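Local coordinates for uncharacterized protein (PDB 4Q68) that probably acts as an N-acetylmuramoyl-L-alanine amidase of the NlpC/P60 type, cutting peptidoglycan between muramic acid and L-alanine, at residues A68-L71 with Q72-R75; Q105-T108 with G109-P113; S124-P127 with Q128-K131; E138-A141 with K142-I146. One frame throughout, in Å; residues are numbered along the deposited sequence. Where two conformers were deposited one is given.

Contact 1 (A68-L71 with Q72-R75)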
ATOM      1  N   ALA A  68      -5.075   5.986 -16.188  1.00  7.74           N
ATOM      2  CA  ALA A  68      -6.287   6.003 -15.387  1.00  7.71           C
ATOM      3  C   ALA A  68      -6.884   4.614 -15.273  1.00  7.49           C
ATOM      4  O   ALA A  68      -7.330   4.216 -14.195  1.00  7.72           O
ATOM      5  CB  ALA A  68      -7.296   6.984 -15.980  1.00  8.31           C
ATOM      6  N   ASP A  69      -6.909   3.875 -16.379  1.00  8.16           N
ATOM      7  CA  ASP A  69      -7.460   2.517 -16.333  1.00  8.10           C
ATOM      8  C   ASP A  69      -6.653   1.611 -15.394  1.00  7.24           C
ATOM      9  O   ASP A  69      -7.224   0.808 -14.653  1.00  7.58           O
ATOM     10  CB  ASP A  69      -7.514   1.899 -17.725  1.00 10.23           C
ATOM     11  CG  ASP A  69      -8.638   2.470 -18.597  1.00 13.29           C
ATOM     12  OD1 ASP A  69      -9.554   3.157 -18.089  1.00 16.21           O
ATOM     13  OD2 ASP A  69      -8.584   2.196 -19.800  1.00 17.72           O
ATOM     14  N   ASN A  70      -5.332   1.729 -15.425  1.00  6.83           N
ATOM     15  CA  ASN A  70      -4.505   0.950 -14.509  1.00  6.43           C
ATOM     16  C   ASN A  70      -4.691   1.392 -13.072  1.00  5.95           C
ATOM     17  O   ASN A  70      -4.795   0.554 -12.175  1.00  6.42           O
ATOM     18  CB  ASN A  70      -3.045   0.997 -14.935  1.00  7.41           C
ATOM     19  CG  ASN A  70      -2.788   0.085 -16.098  1.00  8.88           C
ATOM     20  OD1 ASN A  70      -3.348  -1.009 -16.159  1.00 10.77           O
ATOM     21  ND2 ASN A  70      -1.978   0.527 -17.037  1.00 10.71           N
ATOM     22  N   LEU A  71      -4.766   2.691 -12.827  1.00  6.13           N
ATOM     23  CA  LEU A  71      -5.015   3.184 -11.482  1.00  6.01           C
ATOM     24  C   LEU A  71      -6.333   2.635 -10.951  1.00  5.68           C
ATOM     25  O   LEU A  71      -6.419   2.219  -9.792  1.00  5.74           O
ATOM     26  CB  LEU A  71      -5.000   4.708 -11.449  1.00  6.13           C
ATOM     27  CG  LEU A  71      -5.248   5.326 -10.083  1.00  6.42           C
ATOM     28  CD1 LEU A  71      -4.158   4.952  -9.102  1.00  7.27           C
ATOM     29  CD2 LEU A  71      -5.382   6.827 -10.210  1.00  7.19           C
ATOM     30  N   GLN A  72      -7.365   2.643 -11.791  1.00  5.84           N
ATOM     31  CA  GLN A  72      -8.667   2.139 -11.391  1.00  5.94           C
ATOM     32  C   GLN A  72      -8.607   0.652 -11.030  1.00  6.05           C
ATOM     33  O   GLN A  72      -9.243   0.218 -10.068  1.00  6.46           O
ATOM     34  CB  GLN A  72      -9.660   2.399 -12.498  1.00  6.53           C
ATOM     35  CG  GLN A  72     -11.084   2.021 -12.174  1.00  7.59           C
ATOM     36  CD  GLN A  72     -12.012   2.443 -13.287  1.00  9.26           C
ATOM     37  OE1 GLN A  72     -11.873   3.547 -13.812  1.00 11.26           O
ATOM     38  NE2 GLN A  72     -12.938   1.572 -13.667  1.00 11.72           N
ATOM     39  N   LYS A  73      -7.853  -0.124 -11.802  1.00  6.33           N
ATOM     40  CA  LYS A  73      -7.773  -1.550 -11.510  0.65  7.29           C
ATOM     41  C   LYS A  73      -6.975  -1.849 -10.242  1.00  6.06           C
ATOM     42  O   LYS A  73      -7.222  -2.873  -9.608  1.00  6.65           O
ATOM     43  CB  LYS A  73      -7.329  -2.377 -12.706  0.65 10.03           C
ATOM     44  CG  LYS A  73      -5.869  -2.625 -12.877  0.65 11.33           C
ATOM     45  CD  LYS A  73      -5.652  -3.564 -14.063  0.65 11.24           C
ATOM     46  CE  LYS A  73      -4.197  -3.818 -14.328  0.65 12.76           C
ATOM     47  NZ  LYS A  73      -4.047  -4.869 -15.384  0.65 15.23           N
ATOM     48  N   ILE A  74      -6.078  -0.954  -9.846  1.00  5.52           N
ATOM     49  CA  ILE A  74      -5.320  -1.062  -8.607  1.00  5.29           C
ATOM     50  C   ILE A  74      -6.151  -0.633  -7.405  1.00  5.32           C
ATOM     51  O   ILE A  74      -6.099  -1.248  -6.342  1.00  5.63           O
ATOM     52  CB  ILE A  74      -4.049  -0.184  -8.711  1.00  5.57           C
ATOM     53  CG1 ILE A  74      -3.085  -0.759  -9.737  1.00  5.68           C
ATOM     54  CG2 ILE A  74      -3.360  -0.036  -7.358  1.00  6.00           C
ATOM     55  CD1 ILE A  74      -2.078   0.251 -10.239  1.00  6.19           C
ATOM     56  N   ARG A  75      -6.884   0.461  -7.548  1.00  5.38           N
ATOM     57  CA  ARG A  75      -7.505   1.110  -6.405  1.00  5.28           C
ATOM     58  C   ARG A  75      -8.852   0.493  -6.024  1.00  5.45           C
ATOM     59  O   ARG A  75      -9.240   0.563  -4.849  1.00  6.10           O
ATOM     60  CB  ARG A  75      -7.660   2.614  -6.688  1.00  5.45           C
ATOM     61  CG  ARG A  75      -8.394   3.369  -5.598  1.00  6.02           C
ATOM     62  CD  ARG A  75      -8.333   4.866  -5.793  1.00  6.41           C
ATOM     63  NE  ARG A  75      -6.976   5.365  -5.659  1.00  6.23           N
ATOM     64  CZ  ARG A  75      -6.574   6.548  -6.103  1.00  6.26           C
ATOM     65  NH1 ARG A  75      -7.428   7.380  -6.687  1.00  6.99           N
ATOM     66  NH2 ARG A  75      -5.289   6.881  -5.965  1.00  6.84           N
TER
HETATM   67  O   HOH W   1     -10.617   4.721 -15.948  1.00 21.48           O

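Contact 2 (Q105-T108 with G109-P113)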
ATOM      1  N   GLN A 105       2.653  -9.961  -7.287  1.00  6.91           N
ATOM      2  CA  GLN A 105       3.107 -11.197  -6.659  0.60  7.51           C
ATOM      3  C   GLN A 105       3.348 -10.932  -5.186  1.00  6.35           C
ATOM      4  O   GLN A 105       3.884  -9.896  -4.812  1.00  6.86           O
ATOM      5  CB  GLN A 105       4.413 -11.681  -7.283  0.60  9.84           C
ATOM      6  CG  GLN A 105       4.252 -12.210  -8.665  0.60 12.36           C
ATOM      7  CD  GLN A 105       5.556 -12.385  -9.408  0.60 15.77           C
ATOM      8  OE1 GLN A 105       6.565 -11.763  -9.083  0.60 18.27           O
ATOM      9  NE2 GLN A 105       5.536 -13.228 -10.429  0.60 19.01           N
ATOM     10  N   ASP A 106       2.949 -11.892  -4.357  1.00  6.21           N
ATOM     11  CA  ASP A 106       3.140 -11.837  -2.915  1.00  6.27           C
ATOM     12  C   ASP A 106       4.486 -12.494  -2.608  1.00  6.12           C
ATOM     13  O   ASP A 106       4.612 -13.713  -2.514  1.00  7.12           O
ATOM     14  CB  ASP A 106       1.960 -12.503  -2.218  1.00  6.46           C
ATOM     15  CG  ASP A 106       1.993 -12.345  -0.718  1.00  6.15           C
ATOM     16  OD1 ASP A 106       3.093 -12.061  -0.189  1.00  6.28           O
ATOM     17  OD2 ASP A 106       0.914 -12.474  -0.083  1.00  6.58           O
ATOM     18  N   VAL A 107       5.514 -11.665  -2.491  1.00  5.81           N
ATOM     19  CA  VAL A 107       6.881 -12.148  -2.323  1.00  6.28           C
ATOM     20  C   VAL A 107       7.089 -12.742  -0.937  1.00  6.12           C
ATOM     21  O   VAL A 107       7.655 -13.832  -0.811  1.00  6.76           O
ATOM     22  CB  VAL A 107       7.907 -11.044  -2.611  1.00  6.50           C
ATOM     23  CG1 VAL A 107       9.315 -11.545  -2.447  1.00  7.48           C
ATOM     24  CG2 VAL A 107       7.707 -10.466  -3.999  1.00  7.37           C
ATOM     25  N   THR A 108       6.650 -12.053   0.115  1.00  5.81           N
ATOM     26  CA  THR A 108       6.719 -12.645   1.448  1.00  5.58           C
ATOM     27  C   THR A 108       5.948 -13.970   1.514  1.00  6.05           C
ATOM     28  O   THR A 108       6.349 -14.869   2.253  1.00  6.52           O
ATOM     29  CB  THR A 108       6.257 -11.661   2.559  1.00  5.46           C
ATOM     30  OG1 THR A 108       5.403 -10.652   2.009  1.00  5.76           O
ATOM     31  CG2 THR A 108       7.437 -10.985   3.208  1.00  6.13           C
ATOM     32  N   GLY A 109       4.877 -14.106   0.728  1.00  6.52           N
ATOM     33  CA  GLY A 109       4.138 -15.366   0.637  1.00  7.11           C
ATOM     34  C   GLY A 109       5.032 -16.549   0.295  1.00  7.75           C
ATOM     35  O   GLY A 109       4.814 -17.647   0.778  1.00 10.62           O
ATOM     36  N   ALA A 110       6.022 -16.326  -0.557  1.00  8.03           N
ATOM     37  CA  ALA A 110       6.958 -17.364  -0.970  1.00  9.52           C
ATOM     38  C   ALA A 110       8.205 -17.428  -0.111  1.00  8.84           C
ATOM     39  O   ALA A 110       8.756 -18.506   0.084  1.00 11.08           O
ATOM     40  CB  ALA A 110       7.369 -17.137  -2.419  1.00 11.27           C
HETATM   41  N   MSE A 111       8.670 -16.299   0.402  1.00  7.73           N
HETATM   42  CA  MSE A 111      10.020 -16.210   0.941  0.50  8.21           C
HETATM   43  C   MSE A 111      10.123 -16.154   2.460  1.00  8.03           C
HETATM   44  O   MSE A 111      11.200 -16.389   2.993  1.00 10.05           O
HETATM   45  CB  MSE A 111      10.739 -15.004   0.342  0.50  7.94           C
HETATM   46  CG  MSE A 111      10.678 -14.949  -1.171  0.50  8.03           C
HETATM   47 SE   MSE A 111      11.202 -16.618  -2.060  0.38  8.24          SE
HETATM   48  CE  MSE A 111      13.099 -16.469  -1.803  0.50  9.21           C
ATOM     49  N   SER A 112       9.034 -15.833   3.153  1.00  7.86           N
ATOM     50  CA  SER A 112       9.085 -15.764   4.606  1.00  8.13           C
ATOM     51  C   SER A 112       8.253 -16.857   5.231  1.00  9.05           C
ATOM     52  O   SER A 112       7.071 -16.985   4.910  1.00 10.49           O
ATOM     53  CB  SER A 112       8.554 -14.441   5.127  1.00  8.58           C
ATOM     54  OG  SER A 112       8.585 -14.481   6.541  1.00  9.08           O
ATOM     55  N   PRO A 113       8.842 -17.632   6.162  1.00 10.09           N
ATOM     56  CA  PRO A 113       8.076 -18.686   6.829  1.00 11.32           C
ATOM     57  C   PRO A 113       7.078 -18.202   7.880  1.00 10.33           C
ATOM     58  O   PRO A 113       6.196 -18.953   8.305  1.00 12.65           O
ATOM     59  CB  PRO A 113       9.170 -19.523   7.496  1.00 13.60           C
ATOM     60  CG  PRO A 113      10.267 -18.558   7.772  1.00 13.10           C
ATOM     61  CD  PRO A 113      10.263 -17.656   6.569  1.00 11.67           C
TER

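Contact 3 (S124-P127 with Q128-K131)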
ATOM      1  N   SER A 124     -15.126  -0.345  10.525  1.00  5.99           N
ATOM      2  CA  SER A 124     -16.482  -0.493  11.046  1.00  6.61           C
ATOM      3  C   SER A 124     -16.533  -0.280  12.553  1.00  6.94           C
ATOM      4  O   SER A 124     -17.561   0.116  13.086  1.00  8.47           O
ATOM      5  CB  SER A 124     -17.100  -1.835  10.698  1.00  7.15           C
ATOM      6  OG  SER A 124     -16.508  -2.870  11.437  1.00  7.17           O
ATOM      7  N   SER A 125     -15.435  -0.549  13.246  1.00  6.82           N
ATOM      8  CA  SER A 125     -15.346  -0.341  14.691  0.80  7.47           C
ATOM      9  C   SER A 125     -15.271   1.129  15.066  1.00  7.11           C
ATOM     10  O   SER A 125     -15.607   1.511  16.186  1.00  8.35           O
ATOM     11  CB  SER A 125     -14.116  -1.051  15.265  0.80  8.54           C
ATOM     12  OG  SER A 125     -14.277  -2.461  15.202  0.80 11.64           O
ATOM     13  N   HIS A 126     -14.786   1.948  14.135  1.00  6.66           N
ATOM     14  CA  HIS A 126     -14.532   3.369  14.379  1.00  7.39           C
ATOM     15  C   HIS A 126     -15.091   4.230  13.248  1.00  7.10           C
ATOM     16  O   HIS A 126     -14.363   4.989  12.618  1.00  7.59           O
ATOM     17  CB  HIS A 126     -13.028   3.594  14.554  1.00  7.50           C
ATOM     18  CG  HIS A 126     -12.457   2.805  15.686  1.00  7.98           C
ATOM     19  ND1 HIS A 126     -12.881   2.983  16.987  1.00  9.53           N
ATOM     20  CD2 HIS A 126     -11.532   1.819  15.725  1.00  9.56           C
ATOM     21  CE1 HIS A 126     -12.242   2.147  17.776  1.00 10.24           C
ATOM     22  NE2 HIS A 126     -11.409   1.437  17.043  1.00  9.74           N
ATOM     23  N   PRO A 127     -16.398   4.121  12.997  1.00  7.21           N
ATOM     24  CA  PRO A 127     -16.969   4.777  11.812  1.00  7.79           C
ATOM     25  C   PRO A 127     -16.946   6.302  11.892  1.00  7.41           C
ATOM     26  O   PRO A 127     -17.014   6.971  10.864  1.00  7.95           O
ATOM     27  CB  PRO A 127     -18.405   4.244  11.782  1.00  9.07           C
ATOM     28  CG  PRO A 127     -18.711   3.927  13.215  1.00  9.19           C
ATOM     29  CD  PRO A 127     -17.425   3.385  13.761  1.00  7.72           C
ATOM     30  N   GLN A 128     -16.838   6.838  13.103  1.00  8.06           N
ATOM     31  CA  GLN A 128     -16.764   8.282  13.291  1.00  8.19           C
ATOM     32  C   GLN A 128     -15.552   8.892  12.608  1.00  8.15           C
ATOM     33  O   GLN A 128     -15.522  10.099  12.368  1.00  9.81           O
ATOM     34  CB  GLN A 128     -16.689   8.635  14.772  1.00  9.55           C
ATOM     35  CG  GLN A 128     -17.788   8.036  15.632  1.00 10.18           C
ATOM     36  CD  GLN A 128     -17.394   6.721  16.311  1.00  9.86           C
ATOM     37  OE1 GLN A 128     -16.536   5.967  15.844  1.00 10.57           O
ATOM     38  NE2 GLN A 128     -18.059   6.430  17.415  1.00 10.70           N
ATOM     39  N   LEU A 129     -14.539   8.068  12.338  1.00  8.00           N
ATOM     40  CA  LEU A 129     -13.300   8.534  11.758  1.00  8.42           C
ATOM     41  C   LEU A 129     -13.320   8.622  10.228  1.00  7.85           C
ATOM     42  O   LEU A 129     -12.331   9.065   9.651  1.00  9.78           O
ATOM     43  CB  LEU A 129     -12.163   7.626  12.209  1.00  8.22           C
ATOM     44  CG  LEU A 129     -12.022   7.431  13.718  1.00  8.85           C
ATOM     45  CD1 LEU A 129     -10.825   6.570  14.023  1.00  8.97           C
ATOM     46  CD2 LEU A 129     -11.942   8.754  14.449  1.00 10.88           C
ATOM     47  N   TYR A 130     -14.422   8.218   9.590  0.60  8.20           N
ATOM     48  CA  TYR A 130     -14.521   8.179   8.127  0.60  8.79           C
ATOM     49  C   TYR A 130     -15.832   8.800   7.709  0.60  8.98           C
ATOM     50  O   TYR A 130     -16.900   8.317   8.067  0.60  9.87           O
ATOM     51  CB  TYR A 130     -14.432   6.744   7.604  0.60  9.50           C
ATOM     52  CG  TYR A 130     -13.228   6.050   8.149  0.60  9.30           C
ATOM     53  CD1 TYR A 130     -11.990   6.204   7.547  0.60  9.92           C
ATOM     54  CD2 TYR A 130     -13.304   5.318   9.326  0.60  8.78           C
ATOM     55  CE1 TYR A 130     -10.865   5.608   8.079  0.60 10.56           C
ATOM     56  CE2 TYR A 130     -12.193   4.715   9.861  0.60  9.14           C
ATOM     57  CZ  TYR A 130     -10.977   4.865   9.241  0.60  9.66           C
ATOM     58  OH  TYR A 130      -9.870   4.276   9.776  0.60 11.45           O
ATOM     59  N   LYS A 131     -15.740   9.870   6.938  1.00  9.54           N
ATOM     60  CA  LYS A 131     -16.917  10.627   6.543  1.00 10.50           C
ATOM     61  C   LYS A 131     -17.998   9.760   5.896  1.00  9.08           C
ATOM     62  O   LYS A 131     -19.181   9.933   6.166  1.00 10.24           O
ATOM     63  CB  LYS A 131     -16.489  11.742   5.589  1.00 12.98           C
ATOM     64  CG  LYS A 131     -17.597  12.656   5.144  1.00 15.37           C
ATOM     65  CD  LYS A 131     -17.052  13.892   4.430  1.00 17.06           C
ATOM     66  CE  LYS A 131     -16.278  13.568   3.129  1.00 18.34           C
ATOM     67  NZ  LYS A 131     -15.793  14.814   2.405  1.00 16.24           N
TER
HETATM   68  O   HOH W   2     -14.771   4.800  17.597  1.00 14.01           O

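Contact 4 (E138-A141 with K142-I146)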
ATOM      1  N   GLU A 138     -25.421   1.710   5.580  1.00  7.84           N
ATOM      2  CA  GLU A 138     -25.236   0.801   4.471  1.00  7.85           C
ATOM      3  C   GLU A 138     -23.749   0.573   4.211  1.00  7.71           C
ATOM      4  O   GLU A 138     -23.320  -0.561   4.014  1.00  7.80           O
ATOM      5  CB  GLU A 138     -25.936   1.302   3.205  1.00  9.41           C
ATOM      6  CG  GLU A 138     -25.867   0.279   2.085  1.00 12.08           C
ATOM      7  CD  GLU A 138     -26.634   0.673   0.842  1.00 14.67           C
ATOM      8  OE1 GLU A 138     -27.099   1.821   0.750  1.00 19.38           O
ATOM      9  OE2 GLU A 138     -26.789  -0.186  -0.046  1.00 19.15           O
ATOM     10  N   ASN A 139     -22.967   1.649   4.179  1.00  7.05           N
ATOM     11  CA  ASN A 139     -21.526   1.487   3.971  1.00  6.76           C
ATOM     12  C   ASN A 139     -20.860   0.758   5.124  1.00  6.28           C
ATOM     13  O   ASN A 139     -19.954  -0.030   4.913  1.00  6.64           O
ATOM     14  CB  ASN A 139     -20.818   2.812   3.725  1.00  6.75           C
ATOM     15  CG  ASN A 139     -21.055   3.366   2.327  1.00  6.84           C
ATOM     16  OD1 ASN A 139     -21.463   2.640   1.406  1.00  8.23           O
ATOM     17  ND2 ASN A 139     -20.726   4.650   2.150  1.00  7.74           N
ATOM     18  N   VAL A 140     -21.268   1.040   6.357  1.00  6.34           N
ATOM     19  CA  VAL A 140     -20.722   0.316   7.494  1.00  7.04           C
ATOM     20  C   VAL A 140     -20.983  -1.187   7.353  1.00  6.76           C
ATOM     21  O   VAL A 140     -20.087  -1.993   7.583  1.00  7.19           O
ATOM     22  CB  VAL A 140     -21.267   0.865   8.825  1.00  7.37           C
ATOM     23  CG1 VAL A 140     -20.949  -0.071   9.990  1.00  7.94           C
ATOM     24  CG2 VAL A 140     -20.704   2.246   9.078  1.00  8.18           C
ATOM     25  N   ALA A 141     -22.200  -1.567   6.976  1.00  6.81           N
ATOM     26  CA  ALA A 141     -22.528  -2.970   6.812  1.00  6.94           C
ATOM     27  C   ALA A 141     -21.699  -3.611   5.701  1.00  6.47           C
ATOM     28  O   ALA A 141     -21.221  -4.738   5.849  1.00  6.88           O
ATOM     29  CB  ALA A 141     -24.016  -3.154   6.566  1.00  7.32           C
ATOM     30  N   LYS A 142     -21.515  -2.895   4.588  1.00  6.44           N
ATOM     31  CA  LYS A 142     -20.684  -3.400   3.505  1.00  6.74           C
ATOM     32  C   LYS A 142     -19.256  -3.608   3.988  1.00  6.28           C
ATOM     33  O   LYS A 142     -18.618  -4.613   3.662  1.00  6.95           O
ATOM     34  CB  LYS A 142     -20.724  -2.454   2.311  1.00  7.33           C
ATOM     35  CG  LYS A 142     -22.021  -2.529   1.526  1.00  8.26           C
ATOM     36  CD  LYS A 142     -22.120  -1.476   0.431  1.00  9.22           C
ATOM     37  CE  LYS A 142     -23.380  -1.647  -0.401  1.00 11.46           C
ATOM     38  NZ  LYS A 142     -23.466  -0.650  -1.471  1.00 14.38           N
HETATM   39  N   MSE A 143     -18.740  -2.662   4.777  1.00  5.98           N
HETATM   40  CA  MSE A 143     -17.390  -2.818   5.320  1.00  6.01           C
HETATM   41  C   MSE A 143     -17.291  -3.999   6.279  1.00  6.02           C
HETATM   42  O   MSE A 143     -16.294  -4.717   6.252  1.00  6.18           O
HETATM   43  CB  MSE A 143     -16.876  -1.568   6.020  1.00  6.59           C
HETATM   44  CG  MSE A 143     -16.604  -0.378   5.100  1.00  7.26           C
HETATM   45 SE   MSE A 143     -15.529  -0.783   3.511  0.75  7.58          SE
HETATM   46  CE  MSE A 143     -14.045  -1.649   4.376  1.00  7.91           C
ATOM     47  N   LYS A 144     -18.301  -4.221   7.118  1.00  6.20           N
ATOM     48  CA  LYS A 144     -18.259  -5.368   8.021  1.00  6.65           C
ATOM     49  C   LYS A 144     -18.175  -6.669   7.223  1.00  6.65           C
ATOM     50  O   LYS A 144     -17.448  -7.587   7.608  1.00  7.49           O
ATOM     51  CB  LYS A 144     -19.476  -5.400   8.939  1.00  7.08           C
ATOM     52  CG  LYS A 144     -19.473  -4.359  10.034  1.00  7.57           C
ATOM     53  CD  LYS A 144     -20.753  -4.423  10.864  1.00  8.06           C
ATOM     54  CE  LYS A 144     -20.771  -3.414  11.985  1.00  9.03           C
ATOM     55  NZ  LYS A 144     -22.072  -3.406  12.713  1.00  9.30           N
ATOM     56  N   LYS A 145     -18.922  -6.783   6.130  1.00  7.11           N
ATOM     57  CA  LYS A 145     -18.875  -7.998   5.329  0.50  7.61           C
ATOM     58  C   LYS A 145     -17.474  -8.196   4.731  1.00  7.31           C
ATOM     59  O   LYS A 145     -16.927  -9.298   4.750  1.00  8.14           O
ATOM     60  CB  LYS A 145     -19.936  -7.938   4.240  0.50  8.74           C
ATOM     61  CG  LYS A 145     -20.100  -9.220   3.490  0.50 10.41           C
ATOM     62  CD  LYS A 145     -21.110  -9.071   2.380  0.50 12.61           C
ATOM     63  CE  LYS A 145     -21.322 -10.389   1.657  0.50 15.72           C
ATOM     64  NZ  LYS A 145     -22.352 -10.266   0.593  0.50 18.20           N
ATOM     65  N   ILE A 146     -16.892  -7.120   4.214  1.00  6.48           N
ATOM     66  CA  ILE A 146     -15.533  -7.168   3.670  1.00  6.38           C
ATOM     67  C   ILE A 146     -14.532  -7.591   4.759  1.00  6.18           C
ATOM     68  O   ILE A 146     -13.678  -8.455   4.538  1.00  7.01           O
ATOM     69  CB  ILE A 146     -15.184  -5.790   3.059  1.00  7.03           C
ATOM     70  CG1 ILE A 146     -15.940  -5.610   1.730  1.00  7.30           C
ATOM     71  CG2 ILE A 146     -13.680  -5.643   2.844  1.00  7.47           C
ATOM     72  CD1 ILE A 146     -16.146  -4.187   1.328  1.00  8.07           C
TER
HETATM   73  O   HOH W   3     -23.759   1.851   0.076  0.60 13.51           O

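Contact 1 (A68-L71 with Q72-R75)
Ala68 and Gln72 begin a ladder of i to i+4 bonds that holds the last two turns of helix 64-75 together: Gln72 N donates to Ala68 O at 2.9 Å, and Lys73, Ile74 and Arg75 donate likewise to Asp69, Asn70 and Leu71. Leu71 O takes Arg75 N nearly along its C=O axis at 2.9 Å and receives a weak second bond from Ile74 N. Leu71 and Arg75 run alongside each other and point the same way. A bend at chi3 (-66°) turns the guanidinium so that Leu71 CD1 sits 3.8 Å above one face, displaced toward the rim. Glu46, by a salt bridge to Arg75 NE, and Val33 O, bonded to NH1, fix the rotation of this flat group. On another side, in the conformer given, Lys73 CE lies 3.5 Å from Asn70 OD1, while Asn70 ND2 bonds to Thr54. Ile74 CD1 curls back to 3.3 Å from Asn70 O. One turn round, a water donates both to Asp69 OD1 and to Gln72 OE1, tying the two polar ends; Gln72 NE2 is held in its turn by Gly79 O. Leu71 and Ile74 face helix 41-53, touching Tyr47 and Leu49 respectively, whereas Asp69 is exposed: this is the division of an amphipathic helix packed on one flank against a neighbouring helix.

Contact 2 (Q105-T108 with G109-P113)
Asp106 swings its carboxylate beside its own carbonyl carbon (chi1 -173°), which brings OD1 back over the first turn of helix 107-111 to Gly109 N at 2.9 Å. Met111, by contrast, in the conformer given sets CG beside its backbone N (chi1 -51°), so that this methylene lies 3.9 Å from Val107 CG1 and 3.2 Å from Val107 O. Asp106 is the N-cap residue of the helix, and its bond to Gly109 is the capping bond; the amide meets OD1 from well above the carboxylate plane, 59° out of it. The second oxygen, OD2, forms a salt bridge with Arg234 of strand 230-238, so the group is gripped at both oxygens. Val107 O accepts twice: Ala110 N comes in above the carbonyl plane at 3.0 Å and Met111 N almost in line with the C=O at 2.9 Å. Ser112 N then closes the short helix on Thr108 O at 3.0 Å, with Thr108 CG2 and Ser112 CB in loose contact beside the bond. The hydroxyls bond beyond the helix, Thr108 OG1 to Val235 N and Ser112 OG to Tyr157 O, while Trp170 packs on Val107, Thr108 and the selenomethionine Met111. Replacing Asp106 with an alanine removes both oxygens and would probably leave Gly109 N without its cap and Arg234 without its ionic mate. An acid placed at the amide end of a helix and paired with an arginine is likely to stay ionised, its charge offsetting the positive pole of the helix while linking it to strand 230-238.

Contact 3 (S124-P127 with Q128-K131)
His126 O accepts from Leu129 N at 3.1 Å and, in the Tyr130 conformer given, lies at the edge of that ring near its plane, 3.5 Å from Tyr130 CD2 and CE2. Pro127 O receives Tyr130 N at 3.1 Å, the next i to i+3 step; both donors stand above the carbonyl planes, consistent with the tight turn. Leu129 reaches back so that CD1 touches His126 CB at 3.7 Å. Gln128 runs alongside the proline, bent at chi2 (95°), which lays OE1 3.4 Å from Pro127 CD. A water joins this OE1, to which it donates, with His126 ND1, lying 2.7 Å from the nitrogen and in the plane of the imidazole. Ser125 CB lies over one face of that ring, toward the rim. Further out, Tyr122 probably steadies the cluster: its ring meets that of His126 with planes at about 55° and it also touches Leu129 and Tyr130. Tyr130 rests in addition on Met123 and touches an N-acetylglucosamine. Pro127, which has no N-H to leave unbonded, suits the first position of the 3-10 turn that follows helix 122-125 and leads the chain into helix 131-134.

Contact 4 (E138-A141 with K142-I146)
Met143, a selenomethionine, places CG 3.4 Å from Asn139 O before its chain bends twice toward the protein interior. The close packing is here, against a backbone held by regular i to i+4 bonds: Lys142 N donates to Glu138 O at 3.0 Å, and Met143, Lys144 and Lys145 repeat the step onto Asn139, Val140 and Ala141. The outer side is slacker. Lys142, fully extended beyond CG, lies alongside Glu138, and NZ makes a long salt bridge of 3.6 Å to Glu138 OE2. A water ties the same ammonium to Asn139: it accepts from Lys142 NZ at 3.0 Å and donates to Asn139 OD1, while Asn139 ND2 bonds to Gln132 O. Putting an alanine in place of Lys142 takes away the ammonium group and would probably leave Glu138 without its charged mate and the bridging water with one partner fewer. Lys144 CE also makes an apolar contact with Val140 CG1 at 3.9 Å. On the protein side of helix 137-150, Met143 packs against Leu133 of helix 131-134, Met123 of helix 122-125 and Tyr90 in a loop, while Asn139 and Val140 also lean on Leu133.

The four contacts follow one another in series along the chain. Contacts 3 and 4 alone touch: their centres are about 11 Å apart, and Ser124 CB packs on Lys144 CG at 3.5 Å while Pro127 CB meets Val140 CG2 at 4.1 Å, so the end of helix 122-125 and the start of the turn both rest on helix 137-150. Contact 1 stands about 22 Å from contact 4 and 25 Å from contact 3, centre to centre, yet all three approach N-acetylglucosamine. The side chain of Tyr130 in contact 3 touches the sugar, and those of Arg75 and Met143 lie a little farther off. Contact 2 lies apart, its centre about 32 Å from that of contact 3, with the side chain of Ser112 about 11 Å from a sodium ion.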